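PKS (Streptomyces sp. CNQ431, PDB 5YDA) is the acyltransferase domain of a modular polyketide synthase from splenocin biosynthesis, a broadly selective domain that probably loads acyl extender units onto the carrier protein. Local coordinates at residues A[76-84]-A[98-107]; A[391-399]-A[410-421]. All blocks are in the same frame, centred on the assembly; numbering follows the deposited sequence.

In the fold
Interactions 1 and 2 follow one another along the chain, their centres about 11 Å apart, and meet on helix 407-420. One side of this helix packs against 391-399, at the margin of the large mixed sheet of the acyltransferase core; another meets strand 79-85, in the small two-stranded sheet beside the helix. Two polar contacts probably join the pair as hydrogen bonds: Ser84 OG to Glu413 OE2 at 3.0 Å and Arg80 NH1 to Trp419 O at 3.1 Å. Interaction 2 lies about 12 Å from the chain centre and interaction 1 about 23 Å, measured between centres. The GxSxG sequence around Ser200, consistent with the nucleophile elbow of acyltransferases, belongs to neither contact.

Interaction 1: A[76-84]-A[98-107]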
ATOM      1  N   ALA A  76       3.733  -2.038 -29.025  1.00 59.54           N
ATOM      2  CA  ALA A  76       4.156  -2.268 -27.642  1.00 54.74           C
ATOM      3  C   ALA A  76       4.909  -3.595 -27.576  1.00 52.84           C
ATOM      4  O   ALA A  76       4.326  -4.660 -27.368  1.00 56.02           O
ATOM      5  CB  ALA A  76       2.953  -2.248 -26.708  1.00 49.90           C
ATOM      6  N   LEU A  77       6.227  -3.523 -27.731  1.00 50.47           N
ATOM      7  CA  LEU A  77       7.067  -4.710 -27.802  1.00 50.91           C
ATOM      8  C   LEU A  77       7.382  -5.233 -26.394  1.00 54.36           C
ATOM      9  O   LEU A  77       6.882  -4.723 -25.387  1.00 51.88           O
ATOM     10  CB  LEU A  77       8.325  -4.399 -28.606  1.00 56.75           C
ATOM     11  CG  LEU A  77       8.135  -3.732 -29.977  1.00 57.55           C
ATOM     12  CD1 LEU A  77       9.459  -3.655 -30.713  1.00 56.18           C
ATOM     13  CD2 LEU A  77       7.113  -4.475 -30.807  1.00 56.18           C
ATOM     14  N   ARG A  78       8.245  -6.255 -26.313  1.00 52.93           N
ATOM     15  CA  ARG A  78       8.365  -7.049 -25.092  1.00 50.37           C
ATOM     16  C   ARG A  78       9.184  -6.344 -24.016  1.00 47.13           C
ATOM     17  O   ARG A  78       8.860  -6.444 -22.829  1.00 48.41           O
ATOM     18  CB  ARG A  78       8.975  -8.425 -25.401  1.00 49.57           C
ATOM     19  CG  ARG A  78       7.998  -9.433 -26.047  1.00 47.65           C
ATOM     20  CD  ARG A  78       8.380 -10.929 -25.848  1.00 50.09           C
ATOM     21  NE  ARG A  78       9.797 -11.185 -25.558  1.00 52.56           N
ATOM     22  CZ  ARG A  78      10.244 -11.771 -24.444  1.00 57.58           C
ATOM     23  NH1 ARG A  78       9.379 -12.175 -23.511  1.00 55.94           N
ATOM     24  NH2 ARG A  78      11.553 -11.960 -24.258  1.00 55.21           N
ATOM     25  N   HIS A  79      10.256  -5.661 -24.403  1.00 45.90           N
ATOM     26  CA  HIS A  79      11.141  -4.982 -23.464  1.00 45.97           C
ATOM     27  C   HIS A  79      10.738  -3.514 -23.384  1.00 46.97           C
ATOM     28  O   HIS A  79      10.782  -2.803 -24.392  1.00 46.35           O
ATOM     29  CB  HIS A  79      12.598  -5.122 -23.899  1.00 52.31           C
ATOM     30  CG  HIS A  79      13.141  -6.512 -23.765  1.00 52.85           C
ATOM     31  ND1 HIS A  79      14.069  -6.857 -22.806  1.00 58.07           N
ATOM     32  CD2 HIS A  79      12.895  -7.638 -24.471  1.00 55.52           C
ATOM     33  CE1 HIS A  79      14.365  -8.138 -22.922  1.00 51.97           C
ATOM     34  NE2 HIS A  79      13.667  -8.636 -23.926  1.00 58.42           N
ATOM     35  N   ARG A  80      10.362  -3.055 -22.188  1.00 44.80           N
ATOM     36  CA  ARG A  80       9.743  -1.747 -22.024  1.00 40.74           C
ATOM     37  C   ARG A  80      10.430  -0.936 -20.936  1.00 38.04           C
ATOM     38  O   ARG A  80      10.920  -1.486 -19.947  1.00 41.83           O
ATOM     39  CB  ARG A  80       8.261  -1.873 -21.662  1.00 37.42           C
ATOM     40  CG  ARG A  80       7.482  -2.783 -22.561  1.00 38.35           C
ATOM     41  CD  ARG A  80       6.006  -2.828 -22.185  1.00 37.50           C
ATOM     42  NE  ARG A  80       5.246  -3.510 -23.230  1.00 42.30           N
ATOM     43  CZ  ARG A  80       3.955  -3.813 -23.161  1.00 45.71           C
ATOM     44  NH1 ARG A  80       3.240  -3.497 -22.083  1.00 43.63           N
ATOM     45  NH2 ARG A  80       3.374  -4.430 -24.185  1.00 46.45           N
ATOM     46  N   LEU A  81      10.438   0.384 -21.121  1.00 41.73           N
ATOM     47  CA  LEU A  81      10.704   1.321 -20.033  1.00 38.21           C
ATOM     48  C   LEU A  81       9.912   2.600 -20.286  1.00 38.06           C
ATOM     49  O   LEU A  81       9.374   2.820 -21.371  1.00 37.34           O
ATOM     50  CB  LEU A  81      12.203   1.614 -19.865  1.00 35.34           C
ATOM     51  CG  LEU A  81      13.072   2.251 -20.956  1.00 39.71           C
ATOM     52  CD1 LEU A  81      12.810   3.742 -21.141  1.00 34.56           C
ATOM     53  CD2 LEU A  81      14.539   2.016 -20.616  1.00 41.36           C
ATOM     54  N   THR A  82       9.838   3.445 -19.264  1.00 33.22           N
ATOM     55  CA  THR A  82       9.163   4.723 -19.386  1.00 32.44           C
ATOM     56  C   THR A  82       9.992   5.780 -18.685  1.00 31.50           C
ATOM     57  O   THR A  82      10.822   5.473 -17.829  1.00 32.25           O
ATOM     58  CB  THR A  82       7.754   4.738 -18.770  1.00 32.68           C
ATOM     59  OG1 THR A  82       7.848   4.526 -17.352  1.00 30.83           O
ATOM     60  CG2 THR A  82       6.844   3.693 -19.409  1.00 28.21           C
ATOM     61  N   VAL A  83       9.750   7.034 -19.069  1.00 32.57           N
ATOM     62  CA  VAL A  83      10.171   8.197 -18.304  1.00 31.38           C
ATOM     63  C   VAL A  83       8.933   9.036 -18.028  1.00 31.51           C
ATOM     64  O   VAL A  83       7.924   8.928 -18.727  1.00 33.15           O
ATOM     65  CB  VAL A  83      11.251   9.026 -19.037  1.00 35.60           C
ATOM     66  CG1 VAL A  83      12.493   8.180 -19.270  1.00 35.66           C
ATOM     67  CG2 VAL A  83      10.709   9.565 -20.361  1.00 33.55           C
ATOM     68  N   SER A  84       9.003   9.841 -16.974  1.00 27.53           N
ATOM     69  CA  SER A  84       8.008  10.852 -16.665  1.00 32.08           C
ATOM     70  C   SER A  84       8.644  12.222 -16.841  1.00 38.99           C
ATOM     71  O   SER A  84       9.790  12.430 -16.432  1.00 35.34           O
ATOM     72  CB  SER A  84       7.503  10.720 -15.224  1.00 29.51           C
ATOM     73  OG  SER A  84       6.932   9.449 -14.998  1.00 41.43           O
ATOM     74  N   ALA A  98      17.996   6.482 -18.543  1.00 48.59           N
ATOM     75  CA  ALA A  98      17.017   5.406 -18.540  1.00 49.03           C
ATOM     76  C   ALA A  98      17.714   4.058 -18.596  1.00 50.37           C
ATOM     77  O   ALA A  98      18.513   3.798 -19.499  1.00 49.64           O
ATOM     78  CB  ALA A  98      16.057   5.559 -19.720  1.00 44.04           C
ATOM     79  N   VAL A  99      17.421   3.215 -17.610  1.00 54.09           N
ATOM     80  CA  VAL A  99      17.904   1.843 -17.556  1.00 59.53           C
ATOM     81  C   VAL A  99      16.679   0.929 -17.482  1.00 52.29           C
ATOM     82  O   VAL A  99      15.765   1.212 -16.708  1.00 51.45           O
ATOM     83  CB  VAL A  99      18.842   1.585 -16.363  1.00 53.52           C
ATOM     84  CG1 VAL A  99      20.085   2.462 -16.463  1.00 46.73           C
ATOM     85  CG2 VAL A  99      18.138   1.846 -15.034  1.00 50.00           C
ATOM     86  N   PRO A 100      16.605  -0.131 -18.283  1.00 49.08           N
ATOM     87  CA  PRO A 100      15.501  -1.085 -18.117  1.00 51.91           C
ATOM     88  C   PRO A 100      15.476  -1.615 -16.690  1.00 52.64           C
ATOM     89  O   PRO A 100      16.519  -1.909 -16.102  1.00 50.71           O
ATOM     90  CB  PRO A 100      15.821  -2.188 -19.133  1.00 50.74           C
ATOM     91  CG  PRO A 100      17.260  -2.009 -19.469  1.00 56.03           C
ATOM     92  CD  PRO A 100      17.554  -0.550 -19.323  1.00 52.00           C
ATOM     93  N   ALA A 101      14.272  -1.698 -16.119  1.00 47.30           N
ATOM     94  CA  ALA A 101      14.120  -2.014 -14.706  1.00 47.27           C
ATOM     95  C   ALA A 101      13.191  -3.183 -14.407  1.00 50.04           C
ATOM     96  O   ALA A 101      13.190  -3.651 -13.264  1.00 49.44           O
ATOM     97  CB  ALA A 101      13.620  -0.783 -13.929  1.00 41.60           C
ATOM     98  N   VAL A 102      12.398  -3.653 -15.365  1.00 44.84           N
ATOM     99  CA  VAL A 102      11.557  -4.831 -15.158  1.00 46.50           C
ATOM    100  C   VAL A 102      11.908  -5.843 -16.239  1.00 49.06           C
ATOM    101  O   VAL A 102      12.487  -5.487 -17.281  1.00 46.02           O
ATOM    102  CB  VAL A 102      10.049  -4.477 -15.167  1.00 43.45           C
ATOM    103  CG1 VAL A 102       9.689  -3.610 -13.960  1.00 44.60           C
ATOM    104  CG2 VAL A 102       9.656  -3.805 -16.462  1.00 40.18           C
ATOM    105  N   PRO A 103      11.605  -7.120 -16.014  1.00 49.59           N
ATOM    106  CA  PRO A 103      11.824  -8.132 -17.052  1.00 48.02           C
ATOM    107  C   PRO A 103      10.945  -7.853 -18.257  1.00 51.32           C
ATOM    108  O   PRO A 103       9.977  -7.081 -18.155  1.00 48.89           O
ATOM    109  CB  PRO A 103      11.410  -9.442 -16.363  1.00 50.04           C
ATOM    110  CG  PRO A 103      11.435  -9.140 -14.900  1.00 50.35           C
ATOM    111  CD  PRO A 103      11.066  -7.711 -14.775  1.00 47.19           C
ATOM    112  N   PRO A 104      11.248  -8.452 -19.411  1.00 47.91           N
ATOM    113  CA  PRO A 104      10.330  -8.349 -20.550  1.00 46.74           C
ATOM    114  C   PRO A 104       8.968  -8.895 -20.168  1.00 42.77           C
ATOM    115  O   PRO A 104       8.858  -9.779 -19.320  1.00 44.39           O
ATOM    116  CB  PRO A 104      10.999  -9.201 -21.637  1.00 50.43           C
ATOM    117  CG  PRO A 104      12.003 -10.054 -20.907  1.00 49.40           C
ATOM    118  CD  PRO A 104      12.446  -9.247 -19.730  1.00 48.75           C
ATOM    119  N   VAL A 105       7.924  -8.338 -20.780  1.00 42.56           N
ATOM    120  CA  VAL A 105       6.554  -8.633 -20.360  1.00 45.91           C
ATOM    121  C   VAL A 105       6.235 -10.097 -20.646  1.00 51.40           C
ATOM    122  O   VAL A 105       6.758 -10.667 -21.615  1.00 56.52           O
ATOM    123  CB  VAL A 105       5.541  -7.701 -21.044  1.00 44.68           C
ATOM    124  CG1 VAL A 105       6.058  -6.280 -21.035  1.00 44.65           C
ATOM    125  CG2 VAL A 105       5.254  -8.159 -22.462  1.00 45.32           C
ATOM    126  N   PRO A 106       5.409 -10.746 -19.834  1.00 50.57           N
ATOM    127  CA  PRO A 106       5.063 -12.144 -20.103  1.00 51.67           C
ATOM    128  C   PRO A 106       4.219 -12.259 -21.360  1.00 56.91           C
ATOM    129  O   PRO A 106       3.630 -11.284 -21.837  1.00 58.00           O
ATOM    130  CB  PRO A 106       4.269 -12.571 -18.861  1.00 54.10           C
ATOM    131  CG  PRO A 106       4.470 -11.461 -17.848  1.00 50.62           C
ATOM    132  CD  PRO A 106       4.744 -10.225 -18.628  1.00 46.67           C
ATOM    133  N   ASP A 107       4.116 -13.483 -21.838  1.00 59.17           N
ATOM    134  CA  ASP A 107       3.312 -13.786 -22.994  1.00 60.20           C
ATOM    135  C   ASP A 107       1.852 -13.615 -22.631  1.00 55.54           C
ATOM    136  O   ASP A 107       1.047 -13.295 -23.464  1.00 60.84           O
ATOM    137  CB  ASP A 107       3.615 -15.183 -23.497  1.00 62.60           C
ATOM    138  CG  ASP A 107       5.095 -15.423 -23.680  1.00 73.97           C
ATOM    139  OD1 ASP A 107       5.595 -16.474 -23.232  1.00 76.31           O
ATOM    140  OD2 ASP A 107       5.767 -14.564 -24.279  1.00 75.28           O
TER
HETATM  141  O   HOH W   1       9.620  -4.831 -20.016  1.00 38.81           O
HETATM  142  O   HOH W   2      11.880  -1.159 -17.333  1.00 39.29           O
HETATM  143  O   HOH W   3      12.650  -3.873 -19.327  1.00 43.89           O
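His79 and Pro104 bring the two backbones closest, their CA atoms 4.5 Å apart, while the touching parts run roughly antiparallel, at 150° end to end. Residues 98-107 form no strand, and the one direct backbone hydrogen bond, Val105 N to Arg78 O at 2.9 Å, is nearly straight (165° at the hydrogen). Further along the chains separate and waters mediate the contact: one molecule joins Arg80 O to Ala101 N, and two others probably bridge Arg80 N to Pro103 O and Arg80 O to Val102 O.

Pro104 lies alongside His79 and sets its CB over the centre of the imidazole, 3.7 Å from the centroid, in a CH-pi contact. The same CB sits off-centre over one face of the Arg78 guanidinium. Beyond it Asp107 OD2 is 4.4 Å from Arg78 NH1, where the opposite charges may attract, although the oxygen lies well out of the guanidinium plane and no N-H points at it. Val105 crosses the Arg80 side chain at about a right angle, with CG1 3.6 Å from NE and above the guanidinium. Arg80 reaches this place with its chain extended from CG to NE; NE then donates to Leu77 O at 3.0 Å, in the guanidinium plane, which helps fix the group's rotation. At the other end both methyls of Leu81 pack on Ala98 CB, and CD2 also meets the backbone leading into Pro100.

Strand 79-85 pairs antiparallel with strand 32-38, and Leu44 of helix 43-56 touches His79, Leu81 and Pro100. The loop 98-107 follows the strand on its way from helix 88-97 to strand 112-116 of the core, while Arg80 stacks on Trp419 of helix 407-420 as a cation-pi pair and its NH1 forms a salt bridge with Asp424, beyond the helix.

Interaction 2: A[391-399]-A[410-421]; sequences GPVTVTTMR and VLAEALGRLWSA
Val395 is the central bump of 391-399, one methyl on Ala414 and the other in the hollow between Arg417 and Leu418. CG1, anti to the backbone N (chi1 172°), presses on Ala414 CB at 3.7 Å, the small alanine letting the chain come close; Thr396 O approaches that methyl. CG2 lies 4.1 Å from Leu418 CD2 and beside the stem of Arg417, which slides past in the opposite direction. Arg417, extended from CG to NE, takes Thr394 O side-on with two nitrogens, NE at 2.8 Å and NH2 at 2.9 Å. Both bonds are bent (137° and 132°), as expected when two donors share one oxygen. Strand 394-395 is the edge strand of the parallel part of the acyltransferase core sheet, beside strand 369-372, and helix 407-420 runs back alongside it, roughly antiparallel, over one side of the sheet edge, with Leu418 touching Val369 and Val371. Towards the helix start, Val410 pushes CG1 against the Thr397 carbonyl, 3.5 Å from its O, while a water donates to both Thr396 O and Val410 O. Thr397 OG1, buried without a polar partner, faces the Ala414 methyl at 4.0 Å. At the opposite end Val393 CG1 rests loosely on Ala421 CB.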
ATOM      1  N   GLY A 391      11.975 -13.613  -7.815  1.00 40.81           N
ATOM      2  CA  GLY A 391      11.938 -12.419  -8.626  1.00 35.29           C
ATOM      3  C   GLY A 391      10.589 -11.709  -8.726  1.00 34.48           C
ATOM      4  O   GLY A 391      10.110 -11.463  -9.829  1.00 41.71           O
ATOM      5  N   PRO A 392       9.969 -11.326  -7.604  1.00 32.95           N
ATOM      6  CA  PRO A 392       8.727 -10.550  -7.711  1.00 34.81           C
ATOM      7  C   PRO A 392       9.013  -9.182  -8.317  1.00 28.98           C
ATOM      8  O   PRO A 392      10.089  -8.613  -8.127  1.00 26.42           O
ATOM      9  CB  PRO A 392       8.255 -10.430  -6.259  1.00 31.78           C
ATOM     10  CG  PRO A 392       9.522 -10.338  -5.515  1.00 27.57           C
ATOM     11  CD  PRO A 392      10.473 -11.317  -6.221  1.00 29.44           C
ATOM     12  N   VAL A 393       8.064  -8.683  -9.097  1.00 26.84           N
ATOM     13  CA  VAL A 393       8.077  -7.292  -9.530  1.00 22.57           C
ATOM     14  C   VAL A 393       7.229  -6.509  -8.544  1.00 26.60           C
ATOM     15  O   VAL A 393       6.079  -6.874  -8.274  1.00 26.28           O
ATOM     16  CB  VAL A 393       7.545  -7.134 -10.961  1.00 25.59           C
ATOM     17  CG1 VAL A 393       7.587  -5.661 -11.391  1.00 22.68           C
ATOM     18  CG2 VAL A 393       8.341  -7.988 -11.917  1.00 25.57           C
ATOM     19  N   THR A 394       7.808  -5.463  -7.967  1.00 21.75           N
ATOM     20  CA  THR A 394       7.109  -4.666  -6.978  1.00 24.46           C
ATOM     21  C   THR A 394       7.051  -3.237  -7.478  1.00 23.91           C
ATOM     22  O   THR A 394       7.924  -2.782  -8.227  1.00 22.96           O
ATOM     23  CB  THR A 394       7.776  -4.723  -5.574  1.00 25.39           C
ATOM     24  OG1 THR A 394       9.076  -4.121  -5.610  1.00 22.31           O
ATOM     25  CG2 THR A 394       7.897  -6.166  -5.094  1.00 28.22           C
ATOM     26  N   VAL A 395       5.980  -2.559  -7.098  1.00 19.80           N
ATOM     27  CA  VAL A 395       5.723  -1.196  -7.528  1.00 23.50           C
ATOM     28  C   VAL A 395       5.308  -0.411  -6.307  1.00 23.59           C
ATOM     29  O   VAL A 395       4.460  -0.857  -5.526  1.00 24.05           O
ATOM     30  CB  VAL A 395       4.623  -1.106  -8.598  1.00 23.47           C
ATOM     31  CG1 VAL A 395       4.268   0.367  -8.854  1.00 22.08           C
ATOM     32  CG2 VAL A 395       5.054  -1.814  -9.871  1.00 21.09           C
ATOM     33  N   THR A 396       5.897   0.748  -6.152  1.00 21.06           N
ATOM     34  CA  THR A 396       5.616   1.611  -5.033  1.00 24.63           C
ATOM     35  C   THR A 396       4.847   2.823  -5.543  1.00 23.51           C
ATOM     36  O   THR A 396       4.992   3.241  -6.693  1.00 22.13           O
ATOM     37  CB  THR A 396       6.937   1.955  -4.333  1.00 22.14           C
ATOM     38  OG1 THR A 396       6.863   1.483  -2.987  1.00 38.70           O
ATOM     39  CG2 THR A 396       7.251   3.409  -4.374  1.00 25.78           C
ATOM     40  N   THR A 397       4.022   3.380  -4.682  1.00 20.79           N
ATOM     41  CA  THR A 397       2.929   4.210  -5.142  1.00 24.32           C
ATOM     42  C   THR A 397       2.828   5.552  -4.412  1.00 24.58           C
ATOM     43  O   THR A 397       2.254   6.501  -4.965  1.00 21.70           O
ATOM     44  CB  THR A 397       1.641   3.368  -5.021  1.00 25.48           C
ATOM     45  OG1 THR A 397       1.015   3.184  -6.292  1.00 29.81           O
ATOM     46  CG2 THR A 397       0.707   3.845  -4.003  1.00 19.18           C
ATOM     47  N   MET A 398       3.440   5.696  -3.246  1.00 21.37           N
ATOM     48  CA  MET A 398       3.400   6.961  -2.529  1.00 26.39           C
ATOM     49  C   MET A 398       4.672   7.085  -1.689  1.00 25.81           C
ATOM     50  O   MET A 398       5.116   6.111  -1.056  1.00 23.77           O
ATOM     51  CB  MET A 398       2.115   7.047  -1.672  1.00 20.93           C
ATOM     52  CG  MET A 398       2.038   8.215  -0.699  1.00 22.01           C
ATOM     53  SD  MET A 398       0.371   8.420   0.029  1.00 23.05           S
ATOM     54  CE  MET A 398      -0.508   9.059  -1.397  1.00 20.32           C
ATOM     55  N   ARG A 399       5.240   8.288  -1.681  1.00 23.90           N
ATOM     56  CA  ARG A 399       6.538   8.534  -1.061  1.00 23.21           C
ATOM     57  C   ARG A 399       6.458   8.440   0.462  1.00 24.98           C
ATOM     58  O   ARG A 399       5.392   8.589   1.068  1.00 23.11           O
ATOM     59  CB  ARG A 399       7.044   9.926  -1.439  1.00 21.91           C
ATOM     60  CG  ARG A 399       6.182  11.021  -0.811  1.00 26.66           C
ATOM     61  CD  ARG A 399       6.540  12.408  -1.286  1.00 27.98           C
ATOM     62  NE  ARG A 399       5.609  13.403  -0.768  1.00 25.79           N
ATOM     63  CZ  ARG A 399       5.694  13.949   0.446  1.00 28.62           C
ATOM     64  NH1 ARG A 399       6.667  13.600   1.277  1.00 29.37           N
ATOM     65  NH2 ARG A 399       4.801  14.845   0.835  1.00 27.08           N
ATOM     66  N   VAL A 410       5.542  10.502  -8.343  1.00 24.06           N
ATOM     67  CA  VAL A 410       5.620   9.131  -7.850  1.00 26.90           C
ATOM     68  C   VAL A 410       4.512   8.284  -8.468  1.00 28.90           C
ATOM     69  O   VAL A 410       4.733   7.126  -8.845  1.00 25.51           O
ATOM     70  CB  VAL A 410       5.573   9.123  -6.312  1.00 26.23           C
ATOM     71  CG1 VAL A 410       5.474   7.691  -5.781  1.00 22.42           C
ATOM     72  CG2 VAL A 410       6.806   9.836  -5.751  1.00 18.84           C
ATOM     73  N   LEU A 411       3.311   8.866  -8.623  1.00 25.63           N
ATOM     74  CA  LEU A 411       2.201   8.132  -9.220  1.00 24.65           C
ATOM     75  C   LEU A 411       2.473   7.841 -10.687  1.00 27.69           C
ATOM     76  O   LEU A 411       2.249   6.713 -11.150  1.00 25.94           O
ATOM     77  CB  LEU A 411       0.892   8.916  -9.062  1.00 22.92           C
ATOM     78  CG  LEU A 411      -0.346   8.267  -9.694  1.00 26.95           C
ATOM     79  CD1 LEU A 411      -0.519   6.834  -9.226  1.00 22.11           C
ATOM     80  CD2 LEU A 411      -1.616   9.082  -9.386  1.00 29.90           C
ATOM     81  N   ALA A 412       2.970   8.845 -11.428  1.00 25.20           N
ATOM     82  CA  ALA A 412       3.280   8.653 -12.843  1.00 28.85           C
ATOM     83  C   ALA A 412       4.354   7.589 -13.042  1.00 26.81           C
ATOM     84  O   ALA A 412       4.254   6.766 -13.961  1.00 28.06           O
ATOM     85  CB  ALA A 412       3.718   9.973 -13.479  1.00 26.75           C
ATOM     86  N   GLU A 413       5.392   7.590 -12.200  1.00 25.66           N
ATOM     87  CA  GLU A 413       6.390   6.518 -12.265  1.00 30.16           C
ATOM     88  C   GLU A 413       5.758   5.154 -12.016  1.00 28.52           C
ATOM     89  O   GLU A 413       6.046   4.193 -12.739  1.00 26.12           O
ATOM     90  CB  GLU A 413       7.515   6.762 -11.260  1.00 24.47           C
ATOM     91  CG  GLU A 413       8.313   8.009 -11.553  1.00 32.42           C
ATOM     92  CD  GLU A 413       9.433   7.767 -12.539  1.00 37.10           C
ATOM     93  OE1 GLU A 413      10.414   7.085 -12.171  1.00 42.45           O
ATOM     94  OE2 GLU A 413       9.333   8.256 -13.684  1.00 39.95           O
ATOM     95  N   ALA A 414       4.905   5.046 -10.988  1.00 23.64           N
ATOM     96  CA  ALA A 414       4.236   3.777 -10.719  1.00 26.77           C
ATOM     97  C   ALA A 414       3.434   3.317 -11.926  1.00 25.61           C
ATOM     98  O   ALA A 414       3.480   2.138 -12.294  1.00 26.33           O
ATOM     99  CB  ALA A 414       3.323   3.892  -9.491  1.00 21.69           C
ATOM    100  N   LEU A 415       2.694   4.236 -12.559  1.00 27.19           N
ATOM    101  CA  LEU A 415       1.896   3.857 -13.725  1.00 28.95           C
ATOM    102  C   LEU A 415       2.790   3.440 -14.886  1.00 27.92           C
ATOM    103  O   LEU A 415       2.518   2.436 -15.553  1.00 30.75           O
ATOM    104  CB  LEU A 415       0.967   5.002 -14.134  1.00 25.48           C
ATOM    105  CG  LEU A 415      -0.152   5.277 -13.125  1.00 25.46           C
ATOM    106  CD1 LEU A 415      -0.915   6.536 -13.464  1.00 24.41           C
ATOM    107  CD2 LEU A 415      -1.104   4.088 -13.032  1.00 23.34           C
ATOM    108  N   GLY A 416       3.872   4.181 -15.123  1.00 24.73           N
ATOM    109  CA  GLY A 416       4.804   3.790 -16.168  1.00 29.57           C
ATOM    110  C   GLY A 416       5.409   2.425 -15.903  1.00 32.14           C
ATOM    111  O   GLY A 416       5.477   1.568 -16.795  1.00 31.00           O
ATOM    112  N   ARG A 417       5.828   2.192 -14.658  1.00 30.11           N
ATOM    113  CA  ARG A 417       6.411   0.906 -14.300  1.00 29.46           C
ATOM    114  C   ARG A 417       5.406  -0.226 -14.476  1.00 29.57           C
ATOM    115  O   ARG A 417       5.754  -1.310 -14.965  1.00 28.51           O
ATOM    116  CB  ARG A 417       6.913   0.967 -12.865  1.00 27.19           C
ATOM    117  CG  ARG A 417       7.725  -0.218 -12.439  1.00 33.43           C
ATOM    118  CD  ARG A 417       8.270   0.045 -11.046  1.00 38.16           C
ATOM    119  NE  ARG A 417       8.701  -1.191 -10.414  1.00 40.20           N
ATOM    120  CZ  ARG A 417       9.953  -1.624 -10.455  1.00 44.70           C
ATOM    121  NH1 ARG A 417      10.860  -0.888 -11.088  1.00 37.15           N
ATOM    122  NH2 ARG A 417      10.283  -2.776  -9.869  1.00 32.60           N
ATOM    123  N   LEU A 418       4.151   0.011 -14.097  1.00 24.67           N
ATOM    124  CA  LEU A 418       3.122  -0.996 -14.321  1.00 28.93           C
ATOM    125  C   LEU A 418       2.979  -1.313 -15.813  1.00 32.77           C
ATOM    126  O   LEU A 418       2.892  -2.486 -16.198  1.00 26.40           O
ATOM    127  CB  LEU A 418       1.802  -0.524 -13.709  1.00 24.00           C
ATOM    128  CG  LEU A 418       1.718  -0.753 -12.198  1.00 27.80           C
ATOM    129  CD1 LEU A 418       0.603   0.063 -11.572  1.00 26.13           C
ATOM    130  CD2 LEU A 418       1.521  -2.244 -11.903  1.00 23.91           C
ATOM    131  N   TRP A 419       2.990  -0.285 -16.670  1.00 29.99           N
ATOM    132  CA  TRP A 419       2.945  -0.538 -18.108  1.00 32.01           C
ATOM    133  C   TRP A 419       4.167  -1.325 -18.570  1.00 32.94           C
ATOM    134  O   TRP A 419       4.042  -2.271 -19.358  1.00 33.91           O
ATOM    135  CB  TRP A 419       2.839   0.775 -18.887  1.00 31.96           C
ATOM    136  CG  TRP A 419       2.900   0.567 -20.392  1.00 34.70           C
ATOM    137  CD1 TRP A 419       1.854   0.260 -21.221  1.00 34.52           C
ATOM    138  CD2 TRP A 419       4.067   0.635 -21.230  1.00 35.68           C
ATOM    139  NE1 TRP A 419       2.297   0.137 -22.517  1.00 36.03           N
ATOM    140  CE2 TRP A 419       3.648   0.366 -22.552  1.00 37.09           C
ATOM    141  CE3 TRP A 419       5.421   0.907 -20.992  1.00 33.30           C
ATOM    142  CZ2 TRP A 419       4.535   0.357 -23.629  1.00 34.09           C
ATOM    143  CZ3 TRP A 419       6.298   0.905 -22.061  1.00 35.70           C
ATOM    144  CH2 TRP A 419       5.853   0.623 -23.366  1.00 34.38           C
ATOM    145  N   SER A 420       5.357  -0.947 -18.088  1.00 30.83           N
ATOM    146  CA  SER A 420       6.577  -1.645 -18.488  1.00 32.30           C
ATOM    147  C   SER A 420       6.530  -3.128 -18.139  1.00 35.09           C
ATOM    148  O   SER A 420       7.125  -3.949 -18.844  1.00 37.48           O
ATOM    149  CB  SER A 420       7.794  -0.990 -17.838  1.00 30.51           C
ATOM    150  OG  SER A 420       8.053   0.273 -18.427  1.00 31.75           O
ATOM    151  N   ALA A 421       5.847  -3.490 -17.054  1.00 34.39           N
ATOM    152  CA  ALA A 421       5.745  -4.891 -16.674  1.00 30.90           C
ATOM    153  C   ALA A 421       4.683  -5.637 -17.464  1.00 37.60           C
ATOM    154  O   ALA A 421       4.592  -6.866 -17.342  1.00 41.50           O
ATOM    155  CB  ALA A 421       5.444  -5.016 -15.177  1.00 28.42           C
TER
HETATM  156  O   HOH W   4       6.618   5.028  -8.063  1.00 29.59           O